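PDB 3G3Z: transcriptional regulator, MarR family from Neisseria meningitidis serogroup B, which probably binds DNA as a winged helix-turn-helix transcription factor of the MarR family and so regulates gene expression. Local coordinates for the interface of chains A and B. Coordinates in Å, arbitrary orientation; residue numbers count along the deposited sequence, not the author numbering. Chains: chain A/B, Transcriptional regulator, MarR family.

The interface of chains A and B. Residues chain A 13, 129, 132-133, 136-137, 140; chain B 16, 19-20, 22-23, 109, 113.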
# COMPACT_ATOMS: atom_id res chain seq x y z
N ILE A 13 -2.45 1.55 6.80
CA ILE A 13 -2.62 0.65 5.64
C ILE A 13 -1.39 0.70 4.75
O ILE A 13 -0.97 -0.32 4.20
CB ILE A 13 -3.93 0.93 4.84
CG1 ILE A 13 -3.96 2.35 4.26
CG2 ILE A 13 -5.16 0.62 5.72
CD1 ILE A 13 -5.09 2.64 3.27
N LEU A 129 -11.78 -3.60 6.96
CA LEU A 129 -11.10 -3.11 5.76
C LEU A 129 -12.03 -3.15 4.56
O LEU A 129 -12.06 -2.22 3.76
CB LEU A 129 -9.82 -3.91 5.47
CG LEU A 129 -8.63 -3.80 6.44
CD1 LEU A 129 -7.58 -4.87 6.13
CD2 LEU A 129 -8.00 -2.39 6.40
N LEU A 132 -14.50 -0.21 5.01
CA LEU A 132 -13.85 1.07 4.77
C LEU A 132 -13.62 1.29 3.28
O LEU A 132 -13.98 2.33 2.76
CB LEU A 132 -12.55 1.18 5.56
CG LEU A 132 -12.74 1.43 7.06
CD1 LEU A 132 -11.51 1.01 7.85
CD2 LEU A 132 -13.10 2.89 7.34
N ALA A 133 -13.05 0.29 2.61
CA ALA A 133 -12.82 0.34 1.17
C ALA A 133 -14.10 0.61 0.37
O ALA A 133 -14.11 1.43 -0.54
CB ALA A 133 -12.12 -0.95 0.68
N MSE A 136 -15.29 4.30 1.11
CA MSE A 136 -14.34 5.17 0.43
C MSE A 136 -14.58 5.20 -1.07
O MSE A 136 -14.61 6.27 -1.65
CB MSE A 136 -12.90 4.74 0.71
CG MSE A 136 -12.48 4.91 2.14
SE MSE A 136 -10.77 4.03 2.48
CE MSE A 136 -10.90 2.52 1.29
N GLU A 137 -14.73 4.02 -1.69
CA GLU A 137 -15.00 3.94 -3.14
C GLU A 137 -16.27 4.71 -3.49
O GLU A 137 -16.29 5.49 -4.43
CB GLU A 137 -15.15 2.49 -3.62
CG GLU A 137 -13.84 1.72 -3.77
CD GLU A 137 -13.05 2.07 -5.04
OE1 GLU A 137 -12.16 1.27 -5.41
OE2 GLU A 137 -13.31 3.12 -5.66
N ILE A 140 -15.90 8.63 -3.03
CA ILE A 140 -15.08 9.14 -4.13
C ILE A 140 -15.91 9.18 -5.43
O ILE A 140 -15.81 10.14 -6.20
CB ILE A 140 -13.82 8.27 -4.34
CG1 ILE A 140 -12.86 8.39 -3.14
CG2 ILE A 140 -13.09 8.64 -5.64
CD1 ILE A 140 -11.81 7.27 -3.08
N ILE B 16 -7.11 -1.36 -0.68
CA ILE B 16 -7.42 -0.20 0.15
C ILE B 16 -6.40 0.95 0.02
O ILE B 16 -6.79 2.12 0.01
CB ILE B 16 -7.75 -0.58 1.65
CG1 ILE B 16 -8.51 0.55 2.36
CG2 ILE B 16 -6.50 -0.89 2.43
CD1 ILE B 16 -9.40 0.08 3.53
N VAL B 19 -7.26 2.68 -3.21
CA VAL B 19 -8.43 3.51 -2.99
C VAL B 19 -8.03 4.82 -2.31
O VAL B 19 -8.44 5.90 -2.75
CB VAL B 19 -9.52 2.76 -2.19
CG1 VAL B 19 -10.74 3.66 -2.00
CG2 VAL B 19 -9.91 1.45 -2.91
N PHE B 20 -7.21 4.74 -1.26
CA PHE B 20 -6.73 5.95 -0.59
C PHE B 20 -5.95 6.87 -1.53
O PHE B 20 -6.15 8.09 -1.51
CB PHE B 20 -5.87 5.58 0.63
CG PHE B 20 -5.52 6.76 1.51
CD1 PHE B 20 -6.50 7.43 2.24
CD2 PHE B 20 -4.20 7.19 1.63
CE1 PHE B 20 -6.17 8.52 3.07
CE2 PHE B 20 -3.86 8.28 2.46
CZ PHE B 20 -4.85 8.94 3.18
N LYS B 22 -6.42 7.01 -4.71
CA LYS B 22 -7.44 7.55 -5.61
C LYS B 22 -8.11 8.80 -5.01
O LYS B 22 -8.33 9.78 -5.71
CB LYS B 22 -8.46 6.48 -5.93
CG LYS B 22 -9.13 6.66 -7.26
CD LYS B 22 -9.09 5.36 -8.05
CE LYS B 22 -10.08 4.33 -7.52
NZ LYS B 22 -9.86 3.01 -8.17
N TRP B 23 -8.40 8.76 -3.71
CA TRP B 23 -8.95 9.93 -3.02
C TRP B 23 -7.97 11.10 -3.04
O TRP B 23 -8.38 12.25 -3.23
CB TRP B 23 -9.35 9.62 -1.58
CG TRP B 23 -9.80 10.87 -0.89
CD1 TRP B 23 -11.03 11.45 -0.98
CD2 TRP B 23 -9.00 11.74 -0.07
NE1 TRP B 23 -11.06 12.60 -0.24
CE2 TRP B 23 -9.84 12.81 0.33
CE3 TRP B 23 -7.68 11.71 0.39
CZ2 TRP B 23 -9.39 13.85 1.16
CZ3 TRP B 23 -7.23 12.75 1.21
CH2 TRP B 23 -8.09 13.80 1.59
N PHE B 109 -14.15 13.79 4.18
CA PHE B 109 -14.00 12.40 3.73
C PHE B 109 -13.90 11.47 4.93
O PHE B 109 -14.53 10.43 4.96
CB PHE B 109 -12.75 12.26 2.84
CG PHE B 109 -12.59 10.90 2.17
CD1 PHE B 109 -13.52 10.44 1.24
CD2 PHE B 109 -11.47 10.11 2.45
CE1 PHE B 109 -13.36 9.19 0.61
CE2 PHE B 109 -11.30 8.86 1.82
CZ PHE B 109 -12.25 8.40 0.89
N VAL B 113 -16.61 8.55 5.90
CA VAL B 113 -15.99 7.23 5.79
C VAL B 113 -16.13 6.39 7.06
O VAL B 113 -16.40 5.19 6.98
CB VAL B 113 -14.52 7.36 5.30
CG1 VAL B 113 -13.67 6.16 5.69
CG2 VAL B 113 -14.50 7.58 3.79
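Every residue here sits on a helix with ordinary helical phi/psi: from chain A, helix 119-142 and a single residue, A:Ile13, of helix 5-25; from chain B, helix 5-26 and the end of helix 93-114. The patch is part of a two-fold symmetric dimer interface, so each contact recurs with the chains exchanged; this is the helical dimerisation region typical of MarR proteins, and it is mostly apolar. A:Met136, a selenomethionine, is the central wedge. Its CG lies anti to the carbonyl carbon, and a bend at chi3 (-34°) turns the methyl CE onto B:Ile16 CG1, a tight 3.3 Å. The same CE is pressed against B:Val19 CG1 at 3.5 Å. Further back, A:Met136 CG meets the tip of B:Phe109, CZ, at 3.7 Å, while the backbone O of A:Met136 lies in plane at that ring's edge. The ring is clamped within its own chain: B:Trp23 CD1 sits over the centre of one face and B:Val113 CG2 over the other. B:Ile16, CG1 anti to its backbone N (chi1 -161°), sends CD1 to A:Leu129 O, 3.5 Å away, and against A:Leu132 CB and A:Ala133 CB. Its CG2 touches A:Ile13 CG2, the two side chains crossing at about a right angle. At the other end, A:Ile140 CD1 reaches B:Trp23 CB at 3.7 Å. A:Glu137, folded at chi2 (-77°), lays its carboxylate over B:Val19 CG2 and makes a long salt bridge, with OE1 4.0 Å from B:Lys22 NZ.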